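PDB 3P1W: RabGDI protein from Plasmodium falciparum 3D7, which probably acts as a Rab GDP-dissociation inhibitor, holding Rab GTPases in their GDP-bound state and keeping the prenylated forms soluble in the cytosol. Local coordinates for residues I24-G29 with D304-D309; E58-N63 with V89-K94; H211-Y216 with E231-Y236; C331-P336 with Y378-S383. All blocks are in the same frame, centred on the assembly; numbering follows the deposited sequence.

Interaction 1: residues I24-G29 with D304-D309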
loop_
_atom_site.group_PDB
_atom_site.type_symbol
_atom_site.label_atom_id
_atom_site.label_comp_id
_atom_site.label_asym_id
_atom_site.label_seq_id
_atom_site.Cartn_x
_atom_site.Cartn_y
_atom_site.Cartn_z
ATOM N N ILE A 24 10.088 13.542 -18.403
ATOM C CA ILE A 24 9.543 12.364 -19.082
ATOM C C ILE A 24 9.419 11.243 -18.022
ATOM O O ILE A 24 10.327 11.004 -17.218
ATOM C CB ILE A 24 10.391 11.909 -20.275
ATOM C CG1 ILE A 24 10.429 12.995 -21.356
ATOM C CG2 ILE A 24 9.855 10.590 -20.877
ATOM C CD1 ILE A 24 11.350 12.664 -22.515
ATOM N N ILE A 25 8.270 10.591 -18.030
ATOM C CA ILE A 25 7.946 9.583 -17.032
ATOM C C ILE A 25 7.822 8.263 -17.752
ATOM O O ILE A 25 7.124 8.190 -18.754
ATOM C CB ILE A 25 6.640 9.936 -16.242
ATOM C CG1 ILE A 25 6.791 11.230 -15.428
ATOM C CG2 ILE A 25 6.324 8.826 -15.224
ATOM C CD1 ILE A 25 6.325 12.493 -16.132
ATOM N N LEU A 26 8.505 7.218 -17.261
ATOM C CA LEU A 26 8.513 5.932 -17.918
ATOM C C LEU A 26 7.853 4.925 -16.975
ATOM O O LEU A 26 8.315 4.757 -15.851
ATOM C CB LEU A 26 9.940 5.505 -18.239
ATOM C CG LEU A 26 10.780 6.517 -19.026
ATOM C CD1 LEU A 26 12.168 5.950 -19.231
ATOM C CD2 LEU A 26 10.130 6.864 -20.346
ATOM N N GLY A 27 6.784 4.286 -17.450
ATOM C CA GLY A 27 5.978 3.348 -16.660
ATOM C C GLY A 27 4.707 4.053 -16.226
ATOM O O GLY A 27 4.738 5.263 -15.969
ATOM N N THR A 28 3.592 3.318 -16.174
ATOM C CA THR A 28 2.339 3.842 -15.636
ATOM C C THR A 28 1.897 3.106 -14.345
ATOM O O THR A 28 0.707 3.062 -14.034
ATOM C CB THR A 28 1.215 3.903 -16.694
ATOM O OG1 THR A 28 0.993 2.615 -17.281
ATOM C CG2 THR A 28 1.603 4.928 -17.842
ATOM N N GLY A 29 2.875 2.647 -13.562
ATOM C CA GLY A 29 2.610 2.186 -12.196
ATOM C C GLY A 29 1.975 3.347 -11.459
ATOM O O GLY A 29 2.055 4.519 -11.898
ATOM N N ASP A 304 14.560 17.544 -18.978
ATOM C CA ASP A 304 15.444 17.979 -17.891
ATOM C C ASP A 304 15.490 16.932 -16.776
ATOM O O ASP A 304 16.484 16.843 -16.045
ATOM C CB ASP A 304 14.967 19.323 -17.319
ATOM C CG ASP A 304 14.993 20.437 -18.354
ATOM O OD1 ASP A 304 15.903 20.441 -19.209
ATOM O OD2 ASP A 304 14.101 21.302 -18.314
ATOM N N LYS A 305 14.414 16.158 -16.639
ATOM C CA LYS A 305 14.358 15.086 -15.646
ATOM C C LYS A 305 13.590 13.892 -16.149
ATOM O O LYS A 305 12.725 14.010 -17.018
ATOM C CB LYS A 305 13.709 15.594 -14.340
ATOM C CG LYS A 305 14.402 16.846 -13.740
ATOM C CD LYS A 305 13.742 17.316 -12.458
ATOM C CE LYS A 305 14.249 18.678 -11.984
ATOM N NZ LYS A 305 15.743 18.786 -11.885
ATOM N N VAL A 306 13.868 12.736 -15.542
ATOM C CA VAL A 306 13.112 11.537 -15.815
ATOM C C VAL A 306 12.633 10.948 -14.474
ATOM O O VAL A 306 13.354 10.995 -13.482
ATOM C CB VAL A 306 13.973 10.485 -16.558
ATOM C CG1 VAL A 306 13.307 9.100 -16.575
ATOM C CG2 VAL A 306 14.271 10.922 -17.978
ATOM N N ILE A 307 11.414 10.417 -14.463
ATOM C CA ILE A 307 10.933 9.572 -13.336
ATOM C C ILE A 307 10.610 8.244 -13.937
ATOM O O ILE A 307 9.925 8.181 -14.961
ATOM C CB ILE A 307 9.686 10.165 -12.658
ATOM C CG1 ILE A 307 9.987 11.525 -12.041
ATOM C CG2 ILE A 307 9.146 9.205 -11.556
ATOM C CD1 ILE A 307 8.702 12.363 -11.793
ATOM N N CYS A 308 11.089 7.154 -13.338
ATOM C CA CYS A 308 10.779 5.861 -13.889
ATOM C C CYS A 308 10.806 4.789 -12.832
ATOM O O CYS A 308 11.345 4.989 -11.759
ATOM C CB CYS A 308 11.761 5.513 -15.001
ATOM S SG CYS A 308 13.486 5.326 -14.505
ATOM N N ASP A 309 10.219 3.653 -13.155
ATOM C CA ASP A 309 10.331 2.488 -12.269
ATOM C C ASP A 309 11.634 1.721 -12.558
ATOM O O ASP A 309 12.303 1.986 -13.566
ATOM C CB ASP A 309 9.061 1.647 -12.345
ATOM C CG ASP A 309 8.922 0.864 -13.617
ATOM O OD1 ASP A 309 9.648 -0.131 -13.808
ATOM O OD2 ASP A 309 8.001 1.187 -14.376
HETATM O O HOH W 1 5.667 2.109 -13.278
#

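Interaction 2: residues E58-N63 with V89-K94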
loop_
_atom_site.group_PDB
_atom_site.type_symbol
_atom_site.label_atom_id
_atom_site.label_comp_id
_atom_site.label_asym_id
_atom_site.label_seq_id
_atom_site.Cartn_x
_atom_site.Cartn_y
_atom_site.Cartn_z
ATOM N N GLU A 58 3.576 -2.693 -12.631
ATOM C CA GLU A 58 3.517 -3.739 -11.595
ATOM C C GLU A 58 2.207 -3.690 -10.811
ATOM O O GLU A 58 1.827 -4.687 -10.183
ATOM C CB GLU A 58 4.709 -3.616 -10.630
ATOM C CG GLU A 58 6.051 -3.926 -11.260
ATOM C CD GLU A 58 6.204 -5.391 -11.637
ATOM O OE1 GLU A 58 5.826 -6.287 -10.854
ATOM O OE2 GLU A 58 6.718 -5.651 -12.733
ATOM N N THR A 59 1.539 -2.535 -10.847
ATOM C CA THR A 59 0.227 -2.329 -10.234
ATOM C C THR A 59 -0.925 -2.493 -11.225
ATOM O O THR A 59 -2.019 -2.020 -10.977
ATOM C CB THR A 59 0.162 -0.953 -9.531
ATOM O OG1 THR A 59 0.613 0.101 -10.424
ATOM C CG2 THR A 59 1.084 -0.955 -8.254
ATOM N N ALA A 60 -0.730 -3.236 -12.303
ATOM C CA ALA A 60 -1.818 -3.441 -13.282
ATOM C C ALA A 60 -3.021 -4.167 -12.700
ATOM O O ALA A 60 -2.888 -4.960 -11.767
ATOM C CB ALA A 60 -1.320 -4.220 -14.480
ATOM N N SER A 61 -4.180 -3.894 -13.301
ATOM C CA SER A 61 -5.431 -4.556 -12.995
ATOM C C SER A 61 -5.764 -5.564 -14.110
ATOM O O SER A 61 -5.760 -5.188 -15.278
ATOM C CB SER A 61 -6.522 -3.484 -12.946
ATOM O OG SER A 61 -7.772 -4.044 -12.636
ATOM N N LEU A 62 -6.043 -6.816 -13.764
ATOM C CA LEU A 62 -6.297 -7.881 -14.766
ATOM C C LEU A 62 -7.738 -8.408 -14.730
ATOM O O LEU A 62 -8.317 -8.624 -13.661
ATOM C CB LEU A 62 -5.333 -9.048 -14.551
ATOM C CG LEU A 62 -3.820 -8.870 -14.824
ATOM C CD1 LEU A 62 -3.272 -7.689 -14.089
ATOM C CD2 LEU A 62 -3.042 -10.140 -14.390
ATOM N N ASN A 63 -8.317 -8.630 -15.903
ATOM C CA ASN A 63 -9.568 -9.376 -15.986
ATOM C C ASN A 63 -9.283 -10.873 -15.953
ATOM O O ASN A 63 -8.149 -11.278 -15.734
ATOM C CB ASN A 63 -10.386 -8.956 -17.218
ATOM C CG ASN A 63 -9.703 -9.256 -18.547
ATOM O OD1 ASN A 63 -8.719 -9.991 -18.629
ATOM N ND2 ASN A 63 -10.254 -8.673 -19.616
ATOM N N VAL A 89 -8.763 -7.570 -11.128
ATOM C CA VAL A 89 -7.849 -8.096 -10.111
ATOM C C VAL A 89 -6.536 -7.324 -10.113
ATOM O O VAL A 89 -5.716 -7.459 -11.030
ATOM C CB VAL A 89 -7.601 -9.596 -10.357
ATOM C CG1 VAL A 89 -6.631 -10.181 -9.296
ATOM C CG2 VAL A 89 -8.946 -10.384 -10.416
ATOM N N ASP A 90 -6.362 -6.484 -9.100
ATOM C CA ASP A 90 -5.147 -5.736 -8.927
ATOM C C ASP A 90 -4.012 -6.704 -8.578
ATOM O O ASP A 90 -4.175 -7.571 -7.709
ATOM C CB ASP A 90 -5.306 -4.729 -7.783
ATOM C CG ASP A 90 -6.174 -3.527 -8.142
ATOM O OD1 ASP A 90 -6.284 -3.123 -9.313
ATOM O OD2 ASP A 90 -6.733 -2.929 -7.211
ATOM N N LEU A 91 -2.874 -6.594 -9.256
ATOM C CA LEU A 91 -1.708 -7.391 -8.876
ATOM C C LEU A 91 -1.215 -6.998 -7.475
ATOM O O LEU A 91 -0.720 -7.831 -6.724
ATOM C CB LEU A 91 -0.565 -7.203 -9.861
ATOM C CG LEU A 91 -0.816 -7.791 -11.231
ATOM C CD1 LEU A 91 0.316 -7.370 -12.181
ATOM C CD2 LEU A 91 -0.911 -9.271 -11.135
ATOM N N ILE A 92 -1.373 -5.717 -7.139
ATOM C CA ILE A 92 -0.872 -5.167 -5.894
ATOM C C ILE A 92 -1.989 -4.330 -5.253
ATOM O O ILE A 92 -1.978 -3.092 -5.338
ATOM C CB ILE A 92 0.428 -4.361 -6.095
ATOM C CG1 ILE A 92 1.500 -5.199 -6.799
ATOM C CG2 ILE A 92 0.981 -3.830 -4.747
ATOM C CD1 ILE A 92 2.845 -4.499 -7.038
ATOM N N PRO A 93 -2.967 -5.011 -4.621
ATOM C CA PRO A 93 -4.088 -4.309 -4.010
ATOM C C PRO A 93 -3.637 -3.732 -2.687
ATOM O O PRO A 93 -3.304 -4.477 -1.727
ATOM C CB PRO A 93 -5.144 -5.393 -3.812
ATOM C CG PRO A 93 -4.377 -6.699 -3.694
ATOM C CD PRO A 93 -3.106 -6.483 -4.535
ATOM N N LYS A 94 -3.531 -2.427 -2.644
ATOM C CA LYS A 94 -3.233 -1.750 -1.394
ATOM C C LYS A 94 -4.418 -0.871 -1.015
ATOM O O LYS A 94 -4.853 -0.018 -1.800
ATOM C CB LYS A 94 -1.971 -0.923 -1.533
ATOM C CG LYS A 94 -0.678 -1.765 -1.501
ATOM C CD LYS A 94 0.530 -1.006 -1.930
ATOM C CE LYS A 94 1.816 -1.861 -1.852
ATOM N NZ LYS A 94 2.470 -1.976 -0.496
HETATM O O HOH W 2 -2.278 -3.127 -8.164
HETATM O O HOH W 3 -8.502 -2.381 -10.753
#

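Interaction 3: residues H211-Y216 with E231-Y236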
loop_
_atom_site.group_PDB
_atom_site.type_symbol
_atom_site.label_atom_id
_atom_site.label_comp_id
_atom_site.label_asym_id
_atom_site.label_seq_id
_atom_site.Cartn_x
_atom_site.Cartn_y
_atom_site.Cartn_z
ATOM N N HIS A 211 1.576 -2.198 15.126
ATOM C CA HIS A 211 1.532 -2.770 13.799
ATOM C C HIS A 211 0.201 -2.550 13.094
ATOM O O HIS A 211 0.190 -2.369 11.888
ATOM C CB HIS A 211 1.887 -4.252 13.852
ATOM C CG HIS A 211 3.311 -4.504 14.234
ATOM N ND1 HIS A 211 4.235 -5.044 13.360
ATOM C CD2 HIS A 211 3.992 -4.199 15.365
ATOM C CE1 HIS A 211 5.409 -5.124 13.970
ATOM N NE2 HIS A 211 5.296 -4.592 15.175
ATOM N N ALA A 212 -0.907 -2.539 13.832
ATOM C CA ALA A 212 -2.243 -2.511 13.216
ATOM C C ALA A 212 -3.003 -1.190 13.381
ATOM O O ALA A 212 -4.030 -0.994 12.733
ATOM C CB ALA A 212 -3.100 -3.700 13.754
ATOM N N VAL A 213 -2.545 -0.321 14.278
ATOM C CA VAL A 213 -3.209 0.980 14.515
ATOM C C VAL A 213 -2.255 2.120 14.102
ATOM O O VAL A 213 -2.622 2.953 13.274
ATOM C CB VAL A 213 -3.741 1.120 15.971
ATOM C CG1 VAL A 213 -4.424 2.486 16.192
ATOM C CG2 VAL A 213 -4.720 0.002 16.275
ATOM N N ALA A 214 -1.039 2.140 14.654
ATOM C CA ALA A 214 0.001 3.056 14.189
ATOM C C ALA A 214 0.574 2.678 12.796
ATOM O O ALA A 214 1.247 3.494 12.143
ATOM C CB ALA A 214 1.122 3.145 15.219
ATOM N N LEU A 215 0.324 1.440 12.371
ATOM C CA LEU A 215 0.673 0.951 11.019
ATOM C C LEU A 215 2.168 0.961 10.710
ATOM O O LEU A 215 2.609 1.129 9.550
ATOM C CB LEU A 215 -0.138 1.686 9.947
ATOM C CG LEU A 215 -1.656 1.503 10.099
ATOM C CD1 LEU A 215 -2.368 2.394 9.084
ATOM C CD2 LEU A 215 -2.124 0.017 9.981
ATOM N N TYR A 216 2.950 0.702 11.749
ATOM C CA TYR A 216 4.381 0.563 11.586
ATOM C C TYR A 216 4.730 -0.861 11.112
ATOM O O TYR A 216 3.939 -1.794 11.246
ATOM C CB TYR A 216 5.088 0.821 12.893
ATOM C CG TYR A 216 5.165 2.270 13.353
ATOM C CD1 TYR A 216 5.811 3.239 12.581
ATOM C CD2 TYR A 216 4.676 2.643 14.608
ATOM C CE1 TYR A 216 5.927 4.576 13.046
ATOM C CE2 TYR A 216 4.786 3.947 15.069
ATOM C CZ TYR A 216 5.409 4.906 14.288
ATOM O OH TYR A 216 5.506 6.192 14.769
ATOM N N GLU A 231 0.438 10.712 17.090
ATOM C CA GLU A 231 -0.223 11.333 15.942
ATOM C C GLU A 231 -0.802 10.280 15.012
ATOM O O GLU A 231 -1.900 10.426 14.496
ATOM C CB GLU A 231 0.755 12.225 15.149
ATOM C CG GLU A 231 1.131 13.521 15.840
ATOM C CD GLU A 231 0.045 14.586 15.782
ATOM O OE1 GLU A 231 -1.137 14.260 15.527
ATOM O OE2 GLU A 231 0.381 15.765 16.014
ATOM N N ARG A 232 -0.047 9.215 14.805
ATOM C CA ARG A 232 -0.466 8.140 13.917
ATOM C C ARG A 232 -1.645 7.364 14.487
ATOM O O ARG A 232 -2.602 7.053 13.773
ATOM C CB ARG A 232 0.707 7.204 13.653
ATOM C CG ARG A 232 1.774 7.835 12.756
ATOM C CD ARG A 232 3.019 7.012 12.739
ATOM N NE ARG A 232 2.851 5.787 11.967
ATOM C CZ ARG A 232 3.013 5.691 10.644
ATOM N NH1 ARG A 232 3.354 6.745 9.906
ATOM N NH2 ARG A 232 2.836 4.524 10.057
ATOM N N ILE A 233 -1.582 7.059 15.776
ATOM C CA ILE A 233 -2.697 6.386 16.458
ATOM C C ILE A 233 -3.927 7.282 16.427
ATOM O O ILE A 233 -5.006 6.839 16.051
ATOM C CB ILE A 233 -2.329 5.949 17.899
ATOM C CG1 ILE A 233 -1.206 4.916 17.844
ATOM C CG2 ILE A 233 -3.549 5.327 18.613
ATOM C CD1 ILE A 233 -0.734 4.403 19.197
ATOM N N LYS A 234 -3.757 8.563 16.754
ATOM C CA LYS A 234 -4.878 9.506 16.654
ATOM C C LYS A 234 -5.452 9.576 15.242
ATOM O O LYS A 234 -6.666 9.595 15.063
ATOM C CB LYS A 234 -4.478 10.913 17.120
ATOM C CG LYS A 234 -5.693 11.752 17.484
ATOM C CD LYS A 234 -5.318 13.063 18.165
ATOM C CE LYS A 234 -4.611 14.003 17.216
ATOM N NZ LYS A 234 -5.350 14.169 15.926
ATOM N N LEU A 235 -4.578 9.592 14.244
ATOM C CA LEU A 235 -5.014 9.628 12.841
ATOM C C LEU A 235 -5.846 8.418 12.451
ATOM O O LEU A 235 -6.850 8.562 11.753
ATOM C CB LEU A 235 -3.820 9.785 11.896
ATOM C CG LEU A 235 -4.156 10.027 10.414
ATOM C CD1 LEU A 235 -4.701 11.440 10.173
ATOM C CD2 LEU A 235 -2.925 9.771 9.555
ATOM N N TYR A 236 -5.430 7.227 12.887
ATOM C CA TYR A 236 -6.209 6.019 12.656
ATOM C C TYR A 236 -7.610 6.215 13.255
ATOM O O TYR A 236 -8.644 6.019 12.593
ATOM C CB TYR A 236 -5.528 4.829 13.327
ATOM C CG TYR A 236 -6.121 3.495 12.997
ATOM C CD1 TYR A 236 -5.574 2.698 11.980
ATOM C CD2 TYR A 236 -7.212 3.002 13.694
ATOM C CE1 TYR A 236 -6.123 1.472 11.666
ATOM C CE2 TYR A 236 -7.747 1.767 13.396
ATOM C CZ TYR A 236 -7.198 0.989 12.388
ATOM O OH TYR A 236 -7.753 -0.243 12.087
HETATM O O HOH W 4 -5.885 -2.021 11.004
HETATM O O HOH W 5 -2.107 5.250 11.787
#

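Interaction 4: residues C331-P336 with Y378-S383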
loop_
_atom_site.group_PDB
_atom_site.type_symbol
_atom_site.label_atom_id
_atom_site.label_comp_id
_atom_site.label_asym_id
_atom_site.label_seq_id
_atom_site.Cartn_x
_atom_site.Cartn_y
_atom_site.Cartn_z
ATOM N N CYS A 331 -5.736 -15.408 -4.282
ATOM C CA CYS A 331 -6.520 -16.615 -4.069
ATOM C C CYS A 331 -7.998 -16.331 -4.329
ATOM O O CYS A 331 -8.564 -15.398 -3.754
ATOM C CB CYS A 331 -6.421 -17.077 -2.625
ATOM S SG CYS A 331 -4.756 -17.263 -1.998
ATOM N N ILE A 332 -8.602 -17.118 -5.205
ATOM C CA ILE A 332 -10.035 -17.054 -5.413
ATOM C C ILE A 332 -10.674 -17.939 -4.363
ATOM O O ILE A 332 -10.347 -19.134 -4.276
ATOM C CB ILE A 332 -10.429 -17.535 -6.814
ATOM C CG1 ILE A 332 -9.930 -16.545 -7.876
ATOM C CG2 ILE A 332 -11.941 -17.636 -6.939
ATOM C CD1 ILE A 332 -10.125 -17.010 -9.302
ATOM N N LEU A 333 -11.588 -17.355 -3.599
ATOM C CA LEU A 333 -12.366 -18.078 -2.574
ATOM C C LEU A 333 -13.849 -18.176 -2.936
ATOM O O LEU A 333 -14.374 -17.317 -3.658
ATOM C CB LEU A 333 -12.253 -17.361 -1.220
ATOM C CG LEU A 333 -10.881 -16.914 -0.727
ATOM C CD1 LEU A 333 -10.954 -16.231 0.647
ATOM C CD2 LEU A 333 -9.946 -18.080 -0.696
ATOM N N SER A 334 -14.506 -19.229 -2.425
ATOM C CA SER A 334 -15.942 -19.462 -2.580
ATOM C C SER A 334 -16.780 -18.668 -1.569
ATOM O O SER A 334 -17.994 -18.529 -1.736
ATOM C CB SER A 334 -16.263 -20.956 -2.335
ATOM O OG SER A 334 -15.300 -21.833 -2.921
ATOM N N ASN A 335 -16.140 -18.206 -0.496
ATOM C CA ASN A 335 -16.828 -17.583 0.638
ATOM C C ASN A 335 -15.920 -16.568 1.311
ATOM O O ASN A 335 -14.709 -16.591 1.072
ATOM C CB ASN A 335 -17.212 -18.651 1.651
ATOM C CG ASN A 335 -18.399 -19.478 1.197
ATOM O OD1 ASN A 335 -19.515 -18.950 1.002
ATOM N ND2 ASN A 335 -18.169 -20.771 0.994
ATOM N N PRO A 336 -16.489 -15.687 2.163
ATOM C CA PRO A 336 -15.613 -14.799 2.930
ATOM C C PRO A 336 -14.582 -15.550 3.772
ATOM O O PRO A 336 -14.760 -16.737 4.092
ATOM C CB PRO A 336 -16.585 -14.043 3.854
ATOM C CG PRO A 336 -17.935 -14.149 3.167
ATOM C CD PRO A 336 -17.914 -15.513 2.531
ATOM N N TYR A 378 -14.747 -14.352 -4.007
ATOM C CA TYR A 378 -13.918 -13.418 -3.272
ATOM C C TYR A 378 -12.467 -13.609 -3.702
ATOM O O TYR A 378 -12.078 -14.700 -4.151
ATOM C CB TYR A 378 -14.016 -13.665 -1.763
ATOM C CG TYR A 378 -15.432 -13.631 -1.247
ATOM C CD1 TYR A 378 -15.898 -12.540 -0.545
ATOM C CD2 TYR A 378 -16.315 -14.667 -1.511
ATOM C CE1 TYR A 378 -17.198 -12.482 -0.101
ATOM C CE2 TYR A 378 -17.620 -14.627 -1.065
ATOM C CZ TYR A 378 -18.051 -13.525 -0.358
ATOM O OH TYR A 378 -19.340 -13.448 0.104
ATOM N N ILE A 379 -11.680 -12.561 -3.510
ATOM C CA ILE A 379 -10.249 -12.601 -3.744
ATOM C C ILE A 379 -9.493 -12.193 -2.477
ATOM O O ILE A 379 -9.695 -11.090 -1.970
ATOM C CB ILE A 379 -9.858 -11.654 -4.900
ATOM C CG1 ILE A 379 -10.294 -12.249 -6.227
ATOM C CG2 ILE A 379 -8.379 -11.482 -4.966
ATOM C CD1 ILE A 379 -9.444 -13.401 -6.618
ATOM N N ALA A 380 -8.631 -13.081 -1.976
ATOM C CA ALA A 380 -7.748 -12.770 -0.853
ATOM C C ALA A 380 -6.319 -12.761 -1.380
ATOM O O ALA A 380 -5.906 -13.701 -2.044
ATOM C CB ALA A 380 -7.902 -13.828 0.285
ATOM N N ILE A 381 -5.590 -11.702 -1.068
ATOM C CA ILE A 381 -4.229 -11.518 -1.537
ATOM C C ILE A 381 -3.298 -11.496 -0.337
ATOM O O ILE A 381 -3.330 -10.576 0.482
ATOM C CB ILE A 381 -4.096 -10.229 -2.348
ATOM C CG1 ILE A 381 -5.195 -10.169 -3.431
ATOM C CG2 ILE A 381 -2.662 -10.141 -2.951
ATOM C CD1 ILE A 381 -6.526 -9.474 -3.023
ATOM N N VAL A 382 -2.479 -12.539 -0.247
ATOM C CA VAL A 382 -1.501 -12.684 0.828
ATOM C C VAL A 382 -0.186 -12.116 0.342
ATOM O O VAL A 382 0.259 -12.491 -0.724
ATOM C CB VAL A 382 -1.322 -14.155 1.211
ATOM C CG1 VAL A 382 -0.248 -14.297 2.304
ATOM C CG2 VAL A 382 -2.662 -14.795 1.679
ATOM N N SER A 383 0.462 -11.247 1.128
ATOM C CA SER A 383 1.718 -10.657 0.741
ATOM C C SER A 383 2.714 -10.751 1.885
ATOM O O SER A 383 2.347 -10.570 3.069
ATOM C CB SER A 383 1.505 -9.186 0.311
ATOM O OG SER A 383 0.851 -8.444 1.345
#

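Interaction 1: residues I24-G29 with D304-D309
Ile25 and Ile307 stand side by side on the same face of two neighbouring parallel strands, pointing the same way. CB of Ile25 sits 3.9 Å from Ile307 O. From there CG2, anti to the backbone N, leans over the same carbonyl, whereas CG1 leaves along the other branch and meets Ile307 CB at 4.1 Å. Helix 30-41 covers this face, with Glu32 and Ser36 against Ile25 and Leu39 against Ile307. The opposite face holds Ile24, Val306, Leu26 and Cys308, where Leu26 CB and Cys308 CB approach to 3.7 Å. Ladder bonds run from Ile24 N to Lys305 O, from Ile307 N to Ile24 O and, at 2.9 Å, from Leu26 N to Ile307 O; a weak bond from Asp309 N to Leu26 O ends the series. Strand 20-26 also pairs with 46-49 along its other edge, as the first strand of a Rossmann-like fold does, and the Gly27-Thr28-Gly29 turn leads it into helix 30-41 with Gly29 at the N-cap. Gly27 takes a positive phi (103°) and, having no side chain, lets Asp309 OD2 come to 3.7 Å from its CA. That same OD2 accepts from a water at 2.7 Å, and the water in turn accepts from Gly29 N, linking the carboxylate to the start of the helix; a negative charge there would probably suit the helix dipole. The other oxygen, Asp309 OD1, is hydrogen-bonded to Ser311 OG.

Interaction 2: residues E58-N63 with V89-K94
One water between Thr59 and Ile92 is gripped three ways: it donates to Thr59 O at 3.0 Å, accepts from Ile92 N at 2.9 Å and donates weakly to Ile92 O. It fills in where the chains have spread apart. Direct pairing takes over further along, with Leu91 N bonded to Ala60 O at 3.0 Å, almost straight at 169°, and Val89 and Leu62 exchanging bonds in both directions. Residues 61-62 and 89-90 thus form a short two-stranded antiparallel ribbon, Ser61-Asp90 being its non-hydrogen-bonded pair and Leu62-Val89 its hydrogen-bonded one; helix 64-71, begun by Asn63 as N-cap, packs on Leu62, Val89 and Leu91. On the Ser61-Asp90 face a second water joins the side chains, 2.6 Å from Ser61 OG and donating to Asp90 OD1, while Asp90 OD2 is held by Tyr250 OH and Leu255 N. Across the ribbon, Leu62 and Leu91 meet obliquely, Leu62 CD1 resting 3.8 Å from Leu91 CG and Leu62 CD2 lying against Leu91 CD2. Ile92, its CG1 anti to the carbonyl carbon (chi1 -55°), lays CD1 3.3 Å from Glu58 O and sets CB against Thr59 CG2.

Interaction 3: residues H211-Y216 with E231-Y236
Arg232 grips Ala214 O side-on with two nitrogens, NE and NH2, each 2.8 Å away. Both donors lie in the carbonyl plane, but the oxygen sits some 20° out of the guanidinium plane and the two N-H bonds are bent, as sharing one acceptor requires. NH2 also has a salt bridge to Glu440. Stacking adds to the hydrogen bonds: the guanidinium lies on one face of the Tyr216 ring with planes 17° apart, an off-centre cation-pi contact with CZ of Arg232 4.4 Å from the ring centroid. NE hangs over the rim near CE1, and a bend at chi3 (73°) is consistent with the group lying flat on the ring. The Tyr216 hydroxyl is hydrogen-bonded to Thr229, and its ring also stacks with Tyr221. The contact joins the end of helix 203-213, where Leu215 takes a positive phi, to the side of helix 226-243; with helix 158-173 packing on Val213 and Ile233, this is consistent with the small helical domain of Rab GDIs. Among the apolar contacts, Val213 CA makes a CH-pi contact over the face of the Tyr236 ring, 4.1 Å from its centroid, while Val213 CG1 touches Tyr236 CG at 3.8 Å and Ile233 CG2. Leu215 CD1 comes to the edge of the same ring, and Ala214 CB meets Ile233 CG1 at 3.9 Å. Two waters complete the set. One donates to both Val213 O and Arg232 O; the other donates to Ala212 O at 2.7 Å and is hydrogen-bonded to Tyr236 OH.

Interaction 4: residues C331-P336 with Y378-S383
The Tyr378 ring lies flat against the Asn335-Pro336 peptide bond, at the end of an antiparallel strand pair in the large mixed sheet. Asn335 C is 3.4 Å above the ring plane toward its rim and Pro336 N is 3.5 Å above it over the centre, on one and the same face, which leaves the bond between them nearly parallel to the ring. CG anti to the carbonyl carbon (chi1 -55°) brings the ring against the Asn335-Pro336 turn that follows Leu333, and Leu333 O comes in at its edge, in plane. Next to the ring in the ladder, Tyr378 and Leu333 form a hydrogen-bonded pair: Leu333 N gives Tyr378 O a nearly straight bond of 2.8 Å (173°), and Tyr378 N returns one to Leu333 O. Cys331 and Ala380 are paired in the same way. These four side chains share a face, on which Leu333 CD1 reaches Ala380 CB at 3.9 Å, and Leu399 of helix 396-400 packs against Cys331. Strand 320-333 is bordered on its other side by strand 405-418, and strand 378-385 by 361-367. At the tip of the tyrosine, the pyrrolidine ring crosses obliquely, with Pro336 CG 3.4 Å from Tyr378 OH.

Interaction 1 opens at 24-29, but its loop closes only at 304-309, 275 residues later. Inside that span the chain closes two smaller loops in series: interaction 2, around helix 64-71, and interaction 3, between the end of helix 203-213 with the turn after it and helix 226-243, across the chain's centre from interactions 1 and 2. Interaction 4 follows and closes a loop between strands 320-333 and 378-385. Interaction 2 sits between interactions 1 and 4 and touches both: Thr59 OG1, hydrogen-bonded to Gly56 O, packs 3.4 Å from Gly29 CA, and Pro93 CG lies 3.6 Å from Ile381 CD1. Interaction 3 touches none of the others; its nearest atoms are about 11 Å from interaction 2.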